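Local coordinates for putative metal-dependent isothiocyanate hydrolase SaxA (Pectobacterium carotovorum, PDB 6BRM), which probably hydrolyses isothiocyanates, the toxic defence compounds of crucifer plants, at a site of two zinc ions in a metallo-beta-lactamase-type fold, at residues M25-E30 with H72-A77; D84-T89 with N105-K110; D125-S130 with V166-Y171; A233-F238 with I248-D253. One frame throughout, in Å; residues are numbered along the deposited sequence.

Contact 1 (M25-E30 with H72-A77). With ZN (zinc ion), chain M.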
loop_
_atom_site.group_PDB
_atom_site.type_symbol
_atom_site.label_atom_id
_atom_site.label_comp_id
_atom_site.label_asym_id
_atom_site.label_seq_id
_atom_site.Cartn_x
_atom_site.Cartn_y
_atom_site.Cartn_z
ATOM N N MET B 25 -25.266 -6.443 -3.150
ATOM C CA MET B 25 -26.189 -5.504 -2.504
ATOM C C MET B 25 -27.585 -5.796 -3.061
ATOM O O MET B 25 -27.865 -5.493 -4.224
ATOM C CB MET B 25 -25.781 -4.057 -2.791
ATOM C CG MET B 25 -26.427 -3.037 -1.865
ATOM S SD MET B 25 -26.789 -1.432 -2.612
ATOM C CE MET B 25 -25.184 -0.894 -3.191
ATOM N N LEU B 26 -28.445 -6.396 -2.234
ATOM C CA LEU B 26 -29.736 -6.947 -2.679
ATOM C C LEU B 26 -30.993 -6.286 -2.067
ATOM O O LEU B 26 -32.100 -6.813 -2.219
ATOM C CB LEU B 26 -29.745 -8.470 -2.419
ATOM C CG LEU B 26 -29.294 -9.381 -3.566
ATOM C CD1 LEU B 26 -27.955 -8.959 -4.155
ATOM C CD2 LEU B 26 -29.237 -10.819 -3.076
ATOM N N ALA B 27 -30.840 -5.140 -1.400
ATOM C CA ALA B 27 -31.997 -4.408 -0.850
ATOM C C ALA B 27 -32.809 -3.747 -1.967
ATOM O O ALA B 27 -32.252 -3.355 -2.996
ATOM C CB ALA B 27 -31.548 -3.360 0.161
ATOM N N GLU B 28 -34.120 -3.623 -1.749
ATOM C CA GLU B 28 -35.020 -2.980 -2.719
ATOM C C GLU B 28 -34.779 -1.465 -2.797
ATOM O O GLU B 28 -34.016 -0.907 -1.999
ATOM C CB GLU B 28 -36.488 -3.272 -2.375
ATOM C CG GLU B 28 -36.879 -4.734 -2.528
ATOM C CD GLU B 28 -38.382 -4.952 -2.528
ATOM O OE1 GLU B 28 -38.847 -5.837 -3.276
ATOM O OE2 GLU B 28 -39.099 -4.244 -1.786
ATOM N N LYS B 29 -35.424 -0.810 -3.766
ATOM C CA LYS B 29 -35.247 0.630 -3.986
ATOM C C LYS B 29 -35.599 1.411 -2.720
ATOM O O LYS B 29 -36.715 1.297 -2.210
ATOM C CB LYS B 29 -36.099 1.129 -5.160
ATOM C CG LYS B 29 -35.596 2.433 -5.770
ATOM C CD LYS B 29 -36.718 3.287 -6.344
ATOM C CE LYS B 29 -36.200 4.639 -6.806
ATOM N NZ LYS B 29 -37.301 5.568 -7.178
ATOM N N GLU B 30 -34.620 2.157 -2.204
ATOM C CA GLU B 30 -34.781 3.010 -1.016
ATOM C C GLU B 30 -35.155 2.236 0.265
ATOM O O GLU B 30 -35.731 2.810 1.191
ATOM C CB GLU B 30 -35.796 4.133 -1.301
ATOM C CG GLU B 30 -35.537 4.884 -2.606
ATOM C CD GLU B 30 -36.411 6.115 -2.787
ATOM O OE1 GLU B 30 -35.902 7.135 -3.297
ATOM O OE2 GLU B 30 -37.608 6.064 -2.430
ATOM N N HIS B 72 -21.699 -3.034 -0.268
ATOM C CA HIS B 72 -21.173 -4.255 -0.895
ATOM C C HIS B 72 -21.705 -5.566 -0.287
ATOM O O HIS B 72 -21.418 -6.639 -0.809
ATOM C CB HIS B 72 -19.646 -4.251 -0.788
ATOM C CG HIS B 72 -19.007 -3.040 -1.382
ATOM N ND1 HIS B 72 -18.430 -3.042 -2.632
ATOM C CD2 HIS B 72 -18.869 -1.780 -0.905
ATOM C CE1 HIS B 72 -17.958 -1.837 -2.900
ATOM N NE2 HIS B 72 -18.212 -1.052 -1.867
ATOM N N TRP B 73 -22.479 -5.474 0.795
ATOM C CA TRP B 73 -22.912 -6.630 1.581
ATOM C C TRP B 73 -23.904 -6.130 2.639
ATOM O O TRP B 73 -23.531 -5.890 3.796
ATOM C CB TRP B 73 -21.702 -7.320 2.232
ATOM C CG TRP B 73 -22.010 -8.542 3.055
ATOM C CD1 TRP B 73 -21.773 -8.709 4.389
ATOM C CD2 TRP B 73 -22.593 -9.767 2.595
ATOM N NE1 TRP B 73 -22.176 -9.958 4.788
ATOM C CE2 TRP B 73 -22.682 -10.630 3.708
ATOM C CE3 TRP B 73 -23.053 -10.218 1.349
ATOM C CZ2 TRP B 73 -23.210 -11.923 3.614
ATOM C CZ3 TRP B 73 -23.582 -11.507 1.253
ATOM C CH2 TRP B 73 -23.654 -12.342 2.381
ATOM N N ASP B 74 -25.157 -5.949 2.219
ATOM C CA ASP B 74 -26.219 -5.404 3.087
ATOM C C ASP B 74 -27.017 -6.499 3.784
ATOM O O ASP B 74 -26.857 -7.683 3.477
ATOM C CB ASP B 74 -27.153 -4.453 2.309
ATOM C CG ASP B 74 -27.897 -5.129 1.154
ATOM O OD1 ASP B 74 -27.789 -6.358 0.957
ATOM O OD2 ASP B 74 -28.599 -4.406 0.423
ATOM N N GLU B 75 -27.876 -6.089 4.717
ATOM C CA GLU B 75 -28.741 -7.014 5.467
ATOM C C GLU B 75 -29.654 -7.828 4.539
ATOM O O GLU B 75 -29.865 -9.014 4.777
ATOM C CB GLU B 75 -29.578 -6.251 6.511
ATOM C CG GLU B 75 -30.224 -7.118 7.594
ATOM C CD GLU B 75 -29.240 -7.637 8.640
ATOM O OE1 GLU B 75 -28.401 -6.846 9.137
ATOM O OE2 GLU B 75 -29.318 -8.838 8.989
ATOM N N ALA B 76 -30.174 -7.197 3.485
ATOM C CA ALA B 76 -31.005 -7.888 2.480
ATOM C C ALA B 76 -30.291 -9.079 1.828
ATOM O O ALA B 76 -30.887 -10.143 1.653
ATOM C CB ALA B 76 -31.463 -6.908 1.408
ATOM N N ALA B 77 -29.022 -8.883 1.473
ATOM C CA ALA B 77 -28.180 -9.949 0.921
ATOM C C ALA B 77 -27.820 -11.003 1.971
ATOM O O ALA B 77 -27.747 -12.192 1.656
ATOM C CB ALA B 77 -26.914 -9.361 0.312
HETATM ZN ZN ZN M . -18.174 1.128 -1.620
HETATM O O HOH W 1 -18.280 1.121 0.583
HETATM O O HOH W 2 -17.896 3.288 -1.303
#
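The Asp74 carboxylate grips two successive backbone N-H groups of the 25-30 loop, Leu26 through OD1 and Ala27 through OD2. Leu26 N donates to Asp74 OD1 at 3.3 Å in a nearly straight bond (172°), and Ala27 N to Asp74 OD2 at 3.0 Å; both oxygens are met on their syn sides. A chi1 of 62° places CG of Asp74 between its own backbone N and carbonyl carbon, from where the carboxylate serves both the loop and the helix start: OD1 also accepts Ala77 N at 2.9 Å, from the opposite face to Leu26 N. This makes Asp74 the N-cap of helix 75-80. Trp32 adds a further donor to OD2. Just before the cap runs the metallo-beta-lactamase His-X-His-X-Asp-His motif, whose last residue, His72, binds one zinc through NE2 at 2.2 Å; Asp71, Asp164 and His221 share that ion, and Asp23 holds His72 ND1. Farther out, Met25 crosses Asp74 at about a right angle, while Ala76 CB lies 3.8 Å from Ala27 CB and Ala77 CB 4.0 Å from Leu26 CB.

Contact 2 (D84-T89 with N105-K110)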
loop_
_atom_site.group_PDB
_atom_site.type_symbol
_atom_site.label_atom_id
_atom_site.label_comp_id
_atom_site.label_asym_id
_atom_site.label_seq_id
_atom_site.Cartn_x
_atom_site.Cartn_y
_atom_site.Cartn_z
ATOM N N ASP B 84 -25.606 -21.999 2.975
ATOM C CA ASP B 84 -24.757 -23.069 2.420
ATOM C C ASP B 84 -23.999 -22.683 1.128
ATOM O O ASP B 84 -23.301 -23.524 0.545
ATOM C CB ASP B 84 -25.576 -24.365 2.207
ATOM C CG ASP B 84 -26.915 -24.127 1.507
ATOM O OD1 ASP B 84 -26.956 -23.382 0.503
ATOM O OD2 ASP B 84 -27.933 -24.676 1.981
ATOM N N MET B 85 -24.142 -21.431 0.685
ATOM C CA MET B 85 -23.367 -20.895 -0.440
ATOM C C MET B 85 -21.896 -20.742 -0.057
ATOM O O MET B 85 -21.575 -20.376 1.079
ATOM C CB MET B 85 -23.933 -19.530 -0.865
ATOM C CG MET B 85 -23.214 -18.828 -2.015
ATOM S SD MET B 85 -23.387 -19.646 -3.611
ATOM C CE MET B 85 -25.118 -19.319 -3.956
ATOM N N LEU B 86 -21.014 -21.008 -1.019
ATOM C CA LEU B 86 -19.575 -20.817 -0.845
ATOM C C LEU B 86 -19.222 -19.323 -0.915
ATOM O O LEU B 86 -19.333 -18.707 -1.979
ATOM C CB LEU B 86 -18.801 -21.596 -1.919
ATOM C CG LEU B 86 -17.268 -21.493 -1.939
ATOM C CD1 LEU B 86 -16.646 -21.857 -0.597
ATOM C CD2 LEU B 86 -16.709 -22.378 -3.041
ATOM N N ILE B 87 -18.793 -18.752 0.213
ATOM C CA ILE B 87 -18.409 -17.341 0.282
ATOM C C ILE B 87 -16.889 -17.210 0.357
ATOM O O ILE B 87 -16.254 -17.821 1.216
ATOM C CB ILE B 87 -19.011 -16.625 1.517
ATOM C CG1 ILE B 87 -20.486 -17.003 1.743
ATOM C CG2 ILE B 87 -18.862 -15.114 1.379
ATOM C CD1 ILE B 87 -21.418 -16.672 0.596
ATOM N N TYR B 88 -16.326 -16.397 -0.537
ATOM C CA TYR B 88 -14.903 -16.064 -0.542
ATOM C C TYR B 88 -14.708 -14.685 0.097
ATOM O O TYR B 88 -15.202 -13.687 -0.434
ATOM C CB TYR B 88 -14.361 -16.052 -1.980
ATOM C CG TYR B 88 -14.003 -17.422 -2.541
ATOM C CD1 TYR B 88 -12.965 -18.176 -1.990
ATOM C CD2 TYR B 88 -14.687 -17.955 -3.638
ATOM C CE1 TYR B 88 -12.626 -19.420 -2.500
ATOM C CE2 TYR B 88 -14.353 -19.202 -4.158
ATOM C CZ TYR B 88 -13.321 -19.929 -3.585
ATOM O OH TYR B 88 -12.984 -21.162 -4.088
ATOM N N THR B 89 -13.991 -14.631 1.223
ATOM C CA THR B 89 -13.724 -13.370 1.927
ATOM C C THR B 89 -12.273 -12.907 1.795
ATOM O O THR B 89 -11.385 -13.670 1.422
ATOM C CB THR B 89 -14.068 -13.462 3.424
ATOM O OG1 THR B 89 -13.209 -14.412 4.066
ATOM C CG2 THR B 89 -15.524 -13.867 3.616
ATOM N N ASN B 105 -20.164 -22.125 4.993
ATOM C CA ASN B 105 -19.255 -22.554 3.913
ATOM C C ASN B 105 -18.441 -21.351 3.423
ATOM O O ASN B 105 -18.735 -20.762 2.384
ATOM C CB ASN B 105 -20.047 -23.192 2.761
ATOM C CG ASN B 105 -20.747 -24.488 3.163
ATOM O OD1 ASN B 105 -20.287 -25.229 4.041
ATOM N ND2 ASN B 105 -21.859 -24.782 2.496
ATOM N N ILE B 106 -17.409 -21.004 4.193
ATOM C CA ILE B 106 -16.635 -19.772 4.014
ATOM C C ILE B 106 -15.164 -20.100 3.750
ATOM O O ILE B 106 -14.624 -21.052 4.310
ATOM C CB ILE B 106 -16.749 -18.884 5.277
ATOM C CG1 ILE B 106 -18.207 -18.476 5.514
ATOM C CG2 ILE B 106 -15.885 -17.628 5.174
ATOM C CD1 ILE B 106 -18.532 -18.238 6.966
ATOM N N ARG B 107 -14.530 -19.305 2.892
ATOM C CA ARG B 107 -13.101 -19.418 2.594
ATOM C C ARG B 107 -12.469 -18.031 2.568
ATOM O O ARG B 107 -13.113 -17.055 2.182
ATOM C CB ARG B 107 -12.880 -20.095 1.239
ATOM C CG ARG B 107 -13.072 -21.603 1.235
ATOM C CD ARG B 107 -12.592 -22.188 -0.084
ATOM N NE ARG B 107 -12.888 -23.615 -0.220
ATOM C CZ ARG B 107 -12.550 -24.367 -1.270
ATOM N NH1 ARG B 107 -12.870 -25.661 -1.289
ATOM N NH2 ARG B 107 -11.891 -23.843 -2.305
ATOM N N VAL B 108 -11.203 -17.959 2.975
ATOM C CA VAL B 108 -10.437 -16.716 2.982
ATOM C C VAL B 108 -9.515 -16.727 1.772
ATOM O O VAL B 108 -8.787 -17.695 1.559
ATOM C CB VAL B 108 -9.584 -16.579 4.263
ATOM C CG1 VAL B 108 -8.828 -15.251 4.274
ATOM C CG2 VAL B 108 -10.457 -16.720 5.504
ATOM N N LEU B 109 -9.557 -15.656 0.981
ATOM C CA LEU B 109 -8.658 -15.503 -0.158
ATOM C C LEU B 109 -7.242 -15.261 0.341
ATOM O O LEU B 109 -7.000 -14.330 1.108
ATOM C CB LEU B 109 -9.083 -14.342 -1.080
ATOM C CG LEU B 109 -9.796 -14.652 -2.403
ATOM C CD1 LEU B 109 -10.804 -15.776 -2.259
ATOM C CD2 LEU B 109 -10.465 -13.397 -2.954
ATOM N N LYS B 110 -6.315 -16.112 -0.094
ATOM C CA LYS B 110 -4.893 -15.851 0.080
ATOM C C LYS B 110 -4.472 -14.832 -0.968
ATOM O O LYS B 110 -5.261 -14.473 -1.847
ATOM C CB LYS B 110 -4.084 -17.139 -0.055
ATOM C CG LYS B 110 -4.421 -18.175 1.007
ATOM C CD LYS B 110 -3.616 -19.450 0.829
ATOM C CE LYS B 110 -4.118 -20.544 1.759
ATOM N NZ LYS B 110 -4.029 -20.169 3.198
#
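Parallel beta pairing joins Ile87, Tyr88 and Thr89 to Ile106, Arg107 and Val108 at the margin of a seven-stranded mixed sheet, where strand 106-108 is outermost within the chain and strand 87-89 lies between it and strand 62-64. The short axes cross at -27°. Four backbone bonds alternate along the pair: Ile87 N to Asn105 O (3.0 Å), Arg107 N to Ile87 O (2.8 Å), Thr89 N to Arg107 O (2.8 Å) and Leu109 N to Thr89 O (2.7 Å). Beyond the first of them, Asn105 ND2 donates to Asp84 O at 2.7 Å; the carbonyl oxygen lies in the amide plane of Asn105, although the nitrogen stands above the carbonyl plane. Thr89 OG1, set between its own N and carbonyl carbon (chi1 65°), gives Arg107 O a second donor at 3.2 Å. On the face of Tyr88 and Arg107 the two side chains run side by side in the same direction, Arg107 CD 3.7 Å from Tyr88 CE1, with ring and guanidinium planes 79° apart. Leu109 crosses the tyrosine at about a right angle. The face of Thr89 and Ile106, whose CG2 atoms are 4.1 Å apart, packs against Ala95 and Ile98 of helix 92-100. Two neighbouring parallel strands joined through a helix covering one face form a beta-alpha-beta crossover, here the one that ends this side of the sheet.

Contact 3 (D125-S130 with V166-Y171). With ZN (zinc ion), chain L.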
loop_
_atom_site.group_PDB
_atom_site.type_symbol
_atom_site.label_atom_id
_atom_site.label_comp_id
_atom_site.label_asym_id
_atom_site.label_seq_id
_atom_site.Cartn_x
_atom_site.Cartn_y
_atom_site.Cartn_z
ATOM N N ASP B 125 -4.002 -5.420 -2.595
ATOM C CA ASP B 125 -4.115 -4.459 -1.494
ATOM C C ASP B 125 -4.408 -3.078 -2.062
ATOM O O ASP B 125 -3.677 -2.599 -2.917
ATOM C CB ASP B 125 -2.833 -4.420 -0.649
ATOM C CG ASP B 125 -3.024 -3.682 0.685
ATOM O OD1 ASP B 125 -3.923 -4.061 1.463
ATOM O OD2 ASP B 125 -2.269 -2.725 0.957
ATOM N N GLY B 126 -5.491 -2.461 -1.593
ATOM C CA GLY B 126 -5.858 -1.093 -1.968
ATOM C C GLY B 126 -5.779 -0.185 -0.757
ATOM O O GLY B 126 -5.353 -0.613 0.317
ATOM N N GLN B 127 -6.166 1.075 -0.938
ATOM C CA GLN B 127 -6.335 2.004 0.171
ATOM C C GLN B 127 -7.671 2.731 0.029
ATOM O O GLN B 127 -7.856 3.525 -0.893
ATOM C CB GLN B 127 -5.171 2.993 0.223
ATOM C CG GLN B 127 -5.026 3.689 1.568
ATOM C CD GLN B 127 -3.682 4.367 1.737
ATOM O OE1 GLN B 127 -2.773 3.819 2.362
ATOM N NE2 GLN B 127 -3.547 5.561 1.172
ATOM N N HIS B 128 -8.589 2.464 0.960
ATOM C CA HIS B 128 -9.958 2.989 0.925
ATOM C C HIS B 128 -9.998 4.377 1.578
ATOM O O HIS B 128 -10.692 4.594 2.574
ATOM C CB HIS B 128 -10.897 2.001 1.644
ATOM C CG HIS B 128 -12.341 2.125 1.266
ATOM N ND1 HIS B 128 -12.875 3.257 0.686
ATOM C CD2 HIS B 128 -13.372 1.259 1.417
ATOM C CE1 HIS B 128 -14.169 3.076 0.483
ATOM N NE2 HIS B 128 -14.497 1.876 0.925
ATOM N N GLY B 129 -9.264 5.324 0.999
ATOM C CA GLY B 129 -9.084 6.648 1.600
ATOM C C GLY B 129 -7.737 7.256 1.283
ATOM O O GLY B 129 -6.843 6.581 0.776
ATOM N N SER B 130 -7.602 8.544 1.589
ATOM C CA SER B 130 -6.339 9.272 1.428
ATOM C C SER B 130 -5.327 8.876 2.502
ATOM O O SER B 130 -5.686 8.258 3.501
ATOM C CB SER B 130 -6.588 10.777 1.515
ATOM O OG SER B 130 -7.108 11.120 2.791
ATOM N N VAL B 166 -8.526 4.288 -3.523
ATOM C CA VAL B 166 -8.062 5.466 -4.270
ATOM C C VAL B 166 -6.707 5.125 -4.904
ATOM O O VAL B 166 -6.189 4.011 -4.725
ATOM C CB VAL B 166 -7.968 6.753 -3.398
ATOM C CG1 VAL B 166 -9.268 6.987 -2.639
ATOM C CG2 VAL B 166 -6.775 6.725 -2.441
ATOM N N TRP B 167 -6.143 6.072 -5.650
ATOM C CA TRP B 167 -4.843 5.869 -6.289
ATOM C C TRP B 167 -3.715 5.775 -5.248
ATOM O O TRP B 167 -3.342 6.774 -4.625
ATOM C CB TRP B 167 -4.548 6.984 -7.299
ATOM C CG TRP B 167 -3.367 6.701 -8.176
ATOM C CD1 TRP B 167 -2.047 6.770 -7.828
ATOM C CD2 TRP B 167 -3.396 6.312 -9.555
ATOM N NE1 TRP B 167 -1.255 6.442 -8.901
ATOM C CE2 TRP B 167 -2.056 6.155 -9.974
ATOM C CE3 TRP B 167 -4.424 6.076 -10.476
ATOM C CZ2 TRP B 167 -1.714 5.782 -11.278
ATOM C CZ3 TRP B 167 -4.086 5.695 -11.769
ATOM C CH2 TRP B 167 -2.739 5.553 -12.159
ATOM N N VAL B 168 -3.202 4.557 -5.066
ATOM C CA VAL B 168 -1.957 4.305 -4.326
ATOM C C VAL B 168 -1.051 3.430 -5.194
ATOM O O VAL B 168 -1.505 2.907 -6.209
ATOM C CB VAL B 168 -2.223 3.667 -2.946
ATOM C CG1 VAL B 168 -2.796 4.704 -2.003
ATOM C CG2 VAL B 168 -3.164 2.466 -3.037
ATOM N N LYS B 169 0.218 3.275 -4.817
ATOM C CA LYS B 169 1.172 2.531 -5.672
ATOM C C LYS B 169 0.921 1.010 -5.733
ATOM O O LYS B 169 1.256 0.391 -6.743
ATOM C CB LYS B 169 2.646 2.862 -5.338
ATOM C CG LYS B 169 3.493 1.759 -4.706
ATOM C CD LYS B 169 4.903 2.263 -4.449
ATOM C CE LYS B 169 5.814 1.160 -3.946
ATOM N NZ LYS B 169 5.354 0.552 -2.671
ATOM N N PRO B 170 0.338 0.404 -4.674
ATOM C CA PRO B 170 -0.099 -0.995 -4.817
ATOM C C PRO B 170 -1.104 -1.239 -5.953
ATOM O O PRO B 170 -1.164 -2.350 -6.496
ATOM C CB PRO B 170 -0.733 -1.296 -3.459
ATOM C CG PRO B 170 0.037 -0.448 -2.517
ATOM C CD PRO B 170 0.245 0.839 -3.268
ATOM N N TYR B 171 -1.885 -0.213 -6.293
ATOM C CA TYR B 171 -2.744 -0.261 -7.469
ATOM C C TYR B 171 -1.923 -0.175 -8.765
ATOM O O TYR B 171 -2.184 -0.913 -9.710
ATOM C CB TYR B 171 -3.802 0.854 -7.417
ATOM C CG TYR B 171 -4.604 0.950 -8.683
ATOM C CD1 TYR B 171 -5.615 0.035 -8.949
ATOM C CD2 TYR B 171 -4.327 1.927 -9.633
ATOM C CE1 TYR B 171 -6.347 0.100 -10.121
ATOM C CE2 TYR B 171 -5.050 2.002 -10.811
ATOM C CZ TYR B 171 -6.060 1.084 -11.048
ATOM O OH TYR B 171 -6.794 1.123 -12.197
HETATM ZN ZN ZN L . -16.204 0.496 0.867
HETATM O O HOH W 1 -18.280 1.121 0.583
#
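Gln127 crosses Val168 at about a right angle, touching it with CB, CD and NE2. CB faces both methyls of the valine, 3.7 Å from Val168 CG1 and 3.9 Å from Val168 CG2. CG is anti to the backbone N (chi1 -161°), and the chain stays extended beyond it; CD is 3.9 Å from Val168 CG1. At the tip, NE2 lies 3.4 Å from the same methyl, makes a weak bond to Gly129 O at 3.5 Å and donates to Asn131, while OE1 accepts the backbone N of Lys169 of the second subunit. The backbone of Gln127 supplies the one hydrogen bond between the segments, Val166 N to Gln127 O at 2.8 Å (164°). Val166 CG2 touches the carbonyl oxygens of Gln127 and Gly129, and Pro170 CB meets Asp125 O at the other end. His128 is the centre of an inverse gamma turn, and its imidazole binds a zinc ion through NE2 at 2.2 Å, shared with His67, His69 and Asp164. Asp125 is salt-bridged to Lys173 of the second subunit, and Lys169 to Asp125 of that subunit. The chemistry implies a divided role: the methyls of Val168 pack on CB and the amide end of Gln127, the residue next to the zinc ligand, while its amide oxygen and the nearby charges find partners on the second subunit and NE2 stays within its own chain.

Contact 4 (A233-F238 with I248-D253)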
loop_
_atom_site.group_PDB
_atom_site.type_symbol
_atom_site.label_atom_id
_atom_site.label_comp_id
_atom_site.label_asym_id
_atom_site.label_seq_id
_atom_site.Cartn_x
_atom_site.Cartn_y
_atom_site.Cartn_z
ATOM N N ALA B 233 -23.322 10.544 -16.921
ATOM C CA ALA B 233 -23.207 11.609 -17.922
ATOM C C ALA B 233 -21.922 12.431 -17.803
ATOM O O ALA B 233 -21.351 12.823 -18.820
ATOM C CB ALA B 233 -24.422 12.527 -17.847
ATOM N N GLU B 234 -21.475 12.689 -16.574
ATOM C CA GLU B 234 -20.242 13.445 -16.334
ATOM C C GLU B 234 -18.993 12.679 -16.785
ATOM O O GLU B 234 -18.087 13.275 -17.368
ATOM C CB GLU B 234 -20.100 13.829 -14.855
ATOM C CG GLU B 234 -19.096 14.956 -14.614
ATOM C CD GLU B 234 -18.624 15.081 -13.172
ATOM O OE1 GLU B 234 -19.261 14.513 -12.258
ATOM O OE2 GLU B 234 -17.600 15.767 -12.954
ATOM N N LEU B 235 -18.942 11.377 -16.498
ATOM C CA LEU B 235 -17.790 10.539 -16.863
ATOM C C LEU B 235 -17.668 10.341 -18.375
ATOM O O LEU B 235 -16.556 10.309 -18.904
ATOM C CB LEU B 235 -17.860 9.171 -16.171
ATOM C CG LEU B 235 -16.637 8.251 -16.315
ATOM C CD1 LEU B 235 -15.422 8.831 -15.604
ATOM C CD2 LEU B 235 -16.945 6.857 -15.793
ATOM N N ARG B 236 -18.806 10.187 -19.055
ATOM C CA ARG B 236 -18.833 10.145 -20.518
ATOM C C ARG B 236 -18.381 11.482 -21.114
ATOM O O ARG B 236 -17.592 11.504 -22.059
ATOM C CB ARG B 236 -20.228 9.775 -21.027
ATOM C CG ARG B 236 -20.317 9.592 -22.540
ATOM C CD ARG B 236 -21.212 8.416 -22.908
ATOM N NE ARG B 236 -20.568 7.131 -22.614
ATOM C CZ ARG B 236 -21.190 5.951 -22.517
ATOM N NH1 ARG B 236 -22.511 5.835 -22.684
ATOM N NH2 ARG B 236 -20.476 4.863 -22.243
ATOM N N GLU B 237 -18.873 12.584 -20.545
ATOM C CA GLU B 237 -18.446 13.940 -20.932
ATOM C C GLU B 237 -16.941 14.164 -20.703
ATOM O O GLU B 237 -16.284 14.846 -21.493
ATOM C CB GLU B 237 -19.271 14.989 -20.169
ATOM C CG GLU B 237 -19.065 16.436 -20.609
ATOM C CD GLU B 237 -19.925 17.428 -19.838
ATOM O OE1 GLU B 237 -19.718 18.648 -20.013
ATOM O OE2 GLU B 237 -20.805 17.004 -19.056
ATOM N N PHE B 238 -16.410 13.590 -19.624
ATOM C CA PHE B 238 -14.971 13.607 -19.345
ATOM C C PHE B 238 -14.173 12.742 -20.325
ATOM O O PHE B 238 -13.066 13.116 -20.716
ATOM C CB PHE B 238 -14.708 13.136 -17.909
ATOM C CG PHE B 238 -13.278 13.291 -17.468
ATOM C CD1 PHE B 238 -12.810 14.516 -17.003
ATOM C CD2 PHE B 238 -12.400 12.208 -17.505
ATOM C CE1 PHE B 238 -11.493 14.662 -16.589
ATOM C CE2 PHE B 238 -11.082 12.348 -17.093
ATOM C CZ PHE B 238 -10.627 13.577 -16.634
ATOM N N ILE B 248 -13.576 3.852 -22.505
ATOM C CA ILE B 248 -14.250 3.882 -21.199
ATOM C C ILE B 248 -15.668 3.317 -21.340
ATOM O O ILE B 248 -16.580 4.004 -21.809
ATOM C CB ILE B 248 -14.303 5.314 -20.594
ATOM C CG1 ILE B 248 -12.938 6.018 -20.683
ATOM C CG2 ILE B 248 -14.792 5.274 -19.149
ATOM C CD1 ILE B 248 -11.755 5.198 -20.217
ATOM N N LEU B 249 -15.836 2.055 -20.946
ATOM C CA LEU B 249 -17.154 1.420 -20.884
ATOM C C LEU B 249 -17.884 1.888 -19.625
ATOM O O LEU B 249 -17.334 1.818 -18.525
ATOM C CB LEU B 249 -17.038 -0.112 -20.891
ATOM C CG LEU B 249 -17.002 -0.830 -22.249
ATOM C CD1 LEU B 249 -18.390 -0.874 -22.874
ATOM C CD2 LEU B 249 -16.002 -0.195 -23.203
ATOM N N ILE B 250 -19.114 2.377 -19.796
ATOM C CA ILE B 250 -19.934 2.864 -18.685
ATOM C C ILE B 250 -21.308 2.193 -18.797
ATOM O O ILE B 250 -22.255 2.784 -19.323
ATOM C CB ILE B 250 -20.065 4.411 -18.677
ATOM C CG1 ILE B 250 -18.722 5.090 -18.979
ATOM C CG2 ILE B 250 -20.578 4.881 -17.323
ATOM C CD1 ILE B 250 -18.816 6.591 -19.146
ATOM N N PRO B 251 -21.423 0.948 -18.299
ATOM C CA PRO B 251 -22.618 0.152 -18.553
ATOM C C PRO B 251 -23.821 0.584 -17.719
ATOM O O PRO B 251 -23.661 1.094 -16.604
ATOM C CB PRO B 251 -22.181 -1.248 -18.130
ATOM C CG PRO B 251 -21.265 -0.990 -16.982
ATOM C CD PRO B 251 -20.530 0.278 -17.333
ATOM N N ALA B 252 -25.012 0.356 -18.267
ATOM C CA ALA B 252 -26.257 0.536 -17.525
ATOM C C ALA B 252 -26.414 -0.593 -16.513
ATOM O O ALA B 252 -25.691 -1.592 -16.564
ATOM C CB ALA B 252 -27.444 0.563 -18.478
ATOM N N ASP B 253 -27.354 -0.425 -15.588
ATOM C CA ASP B 253 -27.709 -1.489 -14.651
ATOM C C ASP B 253 -28.413 -2.605 -15.418
ATOM O O ASP B 253 -29.451 -2.371 -16.039
ATOM C CB ASP B 253 -28.607 -0.951 -13.532
ATOM C CG ASP B 253 -27.846 -0.103 -12.524
ATOM O OD1 ASP B 253 -26.740 0.383 -12.843
ATOM O OD2 ASP B 253 -28.359 0.073 -11.403
HETATM O O HOH W 3 -17.723 6.412 -22.760
#
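Ile250 pushes its CD1 methyl against helix 232-241, beside the Arg236 backbone. A chi2 of 173° extends CD1 beyond CG1, to 3.6 Å from Arg236 N and 3.8 Å from Leu235 CD2. Leu235 crosses the isoleucine obliquely, and its CD2 also reaches Ile248 CG2 at 4.3 Å. Arg236 and Ile250 slide past each other in opposite directions: the arginine, bent at chi2 and chi3, brings NH2 to 3.6 Å from Ile250 CB. Water 3, in the guanidinium plane at its edge, accepts from Arg236 NE at 2.9 Å and donates to Ile248 O at 2.8 Å. Ala219 of strand 216-220 touches both Leu235 and Ile250, so the helix covers the sheet within the beta-alpha-beta unit that ends at strand 248-249. Contact around Ile250 therefore dominates, shared between Leu235 and Arg236; the arginine lays its guanidinium end, NH2 and NE, against the isoleucine and adds a water-mediated link to the strand's backbone.

Contacts 1 and 3 are buried loop contacts beside the dinuclear centre, on opposite sides of the chain's centre; each supplies a histidine to a different zinc, and water 1 binds both ions. Contacts 2 and 4 lie at the margins of the two seven-stranded sheets, each within a beta-alpha-beta unit, their centres about 32 Å apart. Chemistry follows place. Contact 2, partly buried, relies on strand-to-strand backbone bonds, whereas contact 4, buried apart from an exposed arginine at its edge, joins helix to strand by side chains and a water. In contact 1 a carboxylate serves the backbone of a loop and a helix start; contact 3 alone of the four is touched by the second subunit.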